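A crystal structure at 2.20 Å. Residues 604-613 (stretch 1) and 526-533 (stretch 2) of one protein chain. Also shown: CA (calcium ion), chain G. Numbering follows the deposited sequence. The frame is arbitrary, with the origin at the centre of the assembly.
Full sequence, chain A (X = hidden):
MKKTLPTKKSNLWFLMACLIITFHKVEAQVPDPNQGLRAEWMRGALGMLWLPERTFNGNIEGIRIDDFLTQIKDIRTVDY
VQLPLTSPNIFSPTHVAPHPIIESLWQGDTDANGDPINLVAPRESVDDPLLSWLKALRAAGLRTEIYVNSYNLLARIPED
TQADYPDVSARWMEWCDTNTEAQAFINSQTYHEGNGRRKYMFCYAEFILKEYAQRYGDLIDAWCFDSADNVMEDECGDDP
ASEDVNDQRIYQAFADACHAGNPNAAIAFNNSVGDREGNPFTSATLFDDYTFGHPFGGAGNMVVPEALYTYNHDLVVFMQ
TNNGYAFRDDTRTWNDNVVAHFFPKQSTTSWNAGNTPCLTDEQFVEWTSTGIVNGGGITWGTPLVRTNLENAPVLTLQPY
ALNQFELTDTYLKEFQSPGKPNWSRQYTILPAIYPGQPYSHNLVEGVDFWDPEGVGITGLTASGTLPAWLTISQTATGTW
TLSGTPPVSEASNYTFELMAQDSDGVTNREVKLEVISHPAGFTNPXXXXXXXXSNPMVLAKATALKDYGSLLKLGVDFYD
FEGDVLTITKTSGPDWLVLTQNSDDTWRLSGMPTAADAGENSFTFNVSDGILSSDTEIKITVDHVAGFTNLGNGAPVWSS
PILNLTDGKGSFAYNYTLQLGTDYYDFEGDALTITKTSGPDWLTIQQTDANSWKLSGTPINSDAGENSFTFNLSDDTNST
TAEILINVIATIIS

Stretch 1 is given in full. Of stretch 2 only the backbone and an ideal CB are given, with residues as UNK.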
# COMPACT_ATOMS: atom_id res chain seq x y z
N THR A 604 15.12 -27.07 -2.54
CA THR A 604 14.48 -27.55 -1.32
C THR A 604 14.16 -26.37 -0.41
O THR A 604 14.99 -25.48 -0.24
CB THR A 604 15.33 -28.61 -0.61
OG1 THR A 604 15.53 -29.71 -1.50
CG2 THR A 604 14.69 -29.14 0.66
N PHE A 605 12.96 -26.39 0.18
CA PHE A 605 12.55 -25.36 1.13
C PHE A 605 12.06 -25.99 2.43
O PHE A 605 11.23 -26.90 2.43
CB PHE A 605 11.56 -24.39 0.47
CG PHE A 605 12.21 -23.32 -0.37
CD1 PHE A 605 12.58 -23.57 -1.69
CD2 PHE A 605 12.49 -22.07 0.16
CE1 PHE A 605 13.20 -22.60 -2.46
CE2 PHE A 605 13.11 -21.09 -0.61
CZ PHE A 605 13.47 -21.36 -1.92
N ASN A 606 12.61 -25.51 3.55
CA ASN A 606 12.19 -25.95 4.87
C ASN A 606 11.25 -24.92 5.48
O ASN A 606 11.50 -23.72 5.38
CB ASN A 606 13.38 -26.22 5.80
CG ASN A 606 12.96 -26.76 7.15
OD1 ASN A 606 12.73 -27.96 7.31
ND2 ASN A 606 12.85 -25.88 8.14
N VAL A 607 10.16 -25.39 6.09
CA VAL A 607 9.31 -24.57 6.94
C VAL A 607 9.37 -25.14 8.35
O VAL A 607 9.11 -26.33 8.54
CB VAL A 607 7.87 -24.47 6.40
CG1 VAL A 607 7.19 -25.83 6.32
CG2 VAL A 607 7.02 -23.49 7.21
N SER A 608 9.69 -24.29 9.34
CA SER A 608 9.88 -24.73 10.71
C SER A 608 9.05 -23.89 11.67
O SER A 608 8.75 -22.73 11.38
CB SER A 608 11.35 -24.69 11.07
OG SER A 608 11.51 -24.71 12.48
N ASP A 609 8.68 -24.47 12.82
CA ASP A 609 8.05 -23.70 13.88
C ASP A 609 9.00 -23.56 15.07
O ASP A 609 8.58 -23.20 16.18
CB ASP A 609 6.65 -24.22 14.26
CG ASP A 609 6.63 -25.59 14.92
OD1 ASP A 609 7.71 -26.06 15.36
OD2 ASP A 609 5.51 -26.19 15.00
N GLY A 610 10.28 -23.86 14.84
CA GLY A 610 11.25 -23.88 15.92
C GLY A 610 11.41 -25.24 16.61
O GLY A 610 12.40 -25.45 17.30
N ILE A 611 10.44 -26.15 16.44
CA ILE A 611 10.50 -27.46 17.07
C ILE A 611 10.46 -28.54 15.99
O ILE A 611 11.38 -29.36 15.90
CB ILE A 611 9.39 -27.66 18.13
CG1 ILE A 611 9.48 -26.63 19.26
CG2 ILE A 611 9.39 -29.09 18.66
CD1 ILE A 611 8.20 -26.54 20.10
N LEU A 612 9.38 -28.57 15.20
CA LEU A 612 9.24 -29.50 14.08
C LEU A 612 9.28 -28.73 12.76
O LEU A 612 9.03 -27.52 12.74
CB LEU A 612 7.93 -30.29 14.22
CG LEU A 612 7.75 -31.06 15.53
CD1 LEU A 612 6.31 -31.54 15.69
CD2 LEU A 612 8.72 -32.22 15.63
N SER A 613 9.59 -29.45 11.67
CA SER A 613 9.67 -28.88 10.34
C SER A 613 9.33 -29.92 9.28
O SER A 613 9.12 -31.09 9.60
CB SER A 613 11.01 -28.26 10.10
OG SER A 613 12.03 -29.24 10.12
N UNK A 526 -1.35 -33.75 12.87
CA UNK A 526 -1.75 -34.14 14.21
C UNK A 526 -0.62 -34.07 15.24
O UNK A 526 -0.86 -34.29 16.42
CB UNK A 526 -2.32 -35.56 14.17
N UNK A 527 0.61 -33.77 14.79
CA UNK A 527 1.75 -33.81 15.69
C UNK A 527 2.37 -32.41 15.89
O UNK A 527 3.34 -32.27 16.63
CB UNK A 527 2.80 -34.78 15.15
N UNK A 528 1.82 -31.40 15.20
CA UNK A 528 2.29 -30.03 15.34
C UNK A 528 3.26 -29.59 14.23
O UNK A 528 3.69 -28.45 14.22
CB UNK A 528 2.97 -29.87 16.70
N UNK A 529 3.58 -30.50 13.30
CA UNK A 529 4.52 -30.22 12.23
C UNK A 529 3.91 -29.17 11.29
O UNK A 529 2.75 -29.28 10.89
CB UNK A 529 4.88 -31.50 11.47
N UNK A 530 4.67 -28.10 10.93
CA UNK A 530 4.21 -27.16 9.91
C UNK A 530 4.39 -27.82 8.55
O UNK A 530 5.37 -28.53 8.35
CB UNK A 530 4.97 -25.83 9.99
N UNK A 531 3.43 -27.58 7.64
CA UNK A 531 3.31 -28.34 6.40
C UNK A 531 3.25 -27.41 5.19
O UNK A 531 2.67 -26.33 5.26
CB UNK A 531 2.07 -29.23 6.44
N UNK A 532 3.82 -27.87 4.07
CA UNK A 532 3.66 -27.22 2.77
C UNK A 532 2.35 -27.65 2.11
O UNK A 532 1.76 -28.66 2.49
CB UNK A 532 4.84 -27.55 1.86
N UNK A 533 1.90 -26.88 1.11
CA UNK A 533 0.66 -27.14 0.41
C UNK A 533 0.78 -28.43 -0.42
O UNK A 533 -0.11 -29.28 -0.37
CB UNK A 533 0.29 -25.95 -0.48
CA CA G . 3.21 -26.35 15.22

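Position 526 has a positive phi (79°) and nothing of stretch 1 within reach of its ideal CB. The backbone favours glycine, with asparagine or aspartate as possible alternatives, and Gly526 is the residue.

At 527 the CA-to-CB bond points sideways, and the ideal CB lies 4.8 Å from Leu612 CD1. Stretch 1 offers only the tip of a leucine, so many side chains would fit; in a turn, a short acceptor that can hold backbone amides is attractive. Asp527 is found. Its OD1 accepts from the backbone N of 529, bracing the turn, while Asp527 O receives Leu612 CD1 at 3.2 Å.

Position 528 is dictated by its backbone. At phi 98° and psi -1° a CB would jam against the preceding carbonyl O, which calls for glycine, and Gly528 is there. Its O and Asp609 OD2 are 3.0 Å apart, two acceptors that tolerate each other because both bind the calcium: Gly528 O at 2.4 Å from CA and Asp609 OD2 at 2.3 Å. The ion thus bridges the stretches through a main-chain atom on this side.

At 529 the CB again points sideways, 4.3 Å from Leu612 CB and 4.7 Å from Ser613 O. Small or branched side chains would suit: serine, threonine or valine. Thr529 uses both branches. Thr529 N lies 3.1 Å from Asp527 OD1 in the bond already noted, OG1 donates to Asp527 OD1 at 2.6 Å, completing the turn's bracing, and CG2 packs against Ser613 O at 3.2 Å.

Position 530 points toward stretch 1, its ideal CB 4.2 Å from Val607 CG2 and 4.9 Å from Asp609 N. That N already donates to Leu612 O, so an added acceptor has little to gain there; a compact apolar group such as valine, alanine or proline fits, and phi -76° admits the last. Pro530 fills the site, with CG 3.4 Å from Val607 O and CD 3.3 Å from Leu612 O.

At 531 the CB points away and meets nothing of stretch 1. In a strand a beta-branched residue is reasonable, and Val531 is one.

Position 532 starts sideways, its ideal CB 5.3 Å from Val607 CG1, so a short side chain would gain little. A long apolar or aromatic one could reach Val607 and Phe605. Trp532 does: Val607 CG1 sits over its face, 3.7 Å from the centroid of the five-membered ring, a CH-pi contact, and CZ2 lies 3.5 Å from Phe605 CB.

Position 533 is out of reach, so stretch 1 sets no preference; Phe533 occupies it.

Stretch 2 (526-533) GDGTPVWF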
# COMPACT_ATOMS: atom_id res chain seq x y z
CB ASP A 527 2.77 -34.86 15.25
CG ASP A 527 3.47 -34.51 13.95
OD1 ASP A 527 3.05 -33.53 13.30
OD2 ASP A 527 4.44 -35.20 13.61
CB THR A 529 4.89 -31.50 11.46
OG1 THR A 529 5.28 -32.52 12.39
CG2 THR A 529 6.00 -31.30 10.44
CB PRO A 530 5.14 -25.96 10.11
CG PRO A 530 6.43 -26.58 10.63
CD PRO A 530 5.98 -27.74 11.49
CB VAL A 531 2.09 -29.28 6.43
CG1 VAL A 531 2.30 -30.49 7.33
CG2 VAL A 531 0.81 -28.54 6.80
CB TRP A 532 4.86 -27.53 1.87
CG TRP A 532 6.17 -26.96 2.33
CD1 TRP A 532 7.11 -27.59 3.10
CD2 TRP A 532 6.70 -25.67 2.02
NE1 TRP A 532 8.19 -26.77 3.29
CE2 TRP A 532 7.97 -25.58 2.65
CE3 TRP A 532 6.23 -24.56 1.30
CZ2 TRP A 532 8.76 -24.44 2.57
CZ3 TRP A 532 7.02 -23.44 1.22
CH2 TRP A 532 8.27 -23.38 1.84
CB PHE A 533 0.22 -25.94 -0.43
CG PHE A 533 -0.95 -26.21 -1.35
CD1 PHE A 533 -2.25 -26.25 -0.87
CD2 PHE A 533 -0.74 -26.44 -2.71
CE1 PHE A 533 -3.31 -26.52 -1.72
CE2 PHE A 533 -1.80 -26.71 -3.56
CZ PHE A 533 -3.09 -26.75 -3.06
O HOH W 1 4.05 -27.67 17.26
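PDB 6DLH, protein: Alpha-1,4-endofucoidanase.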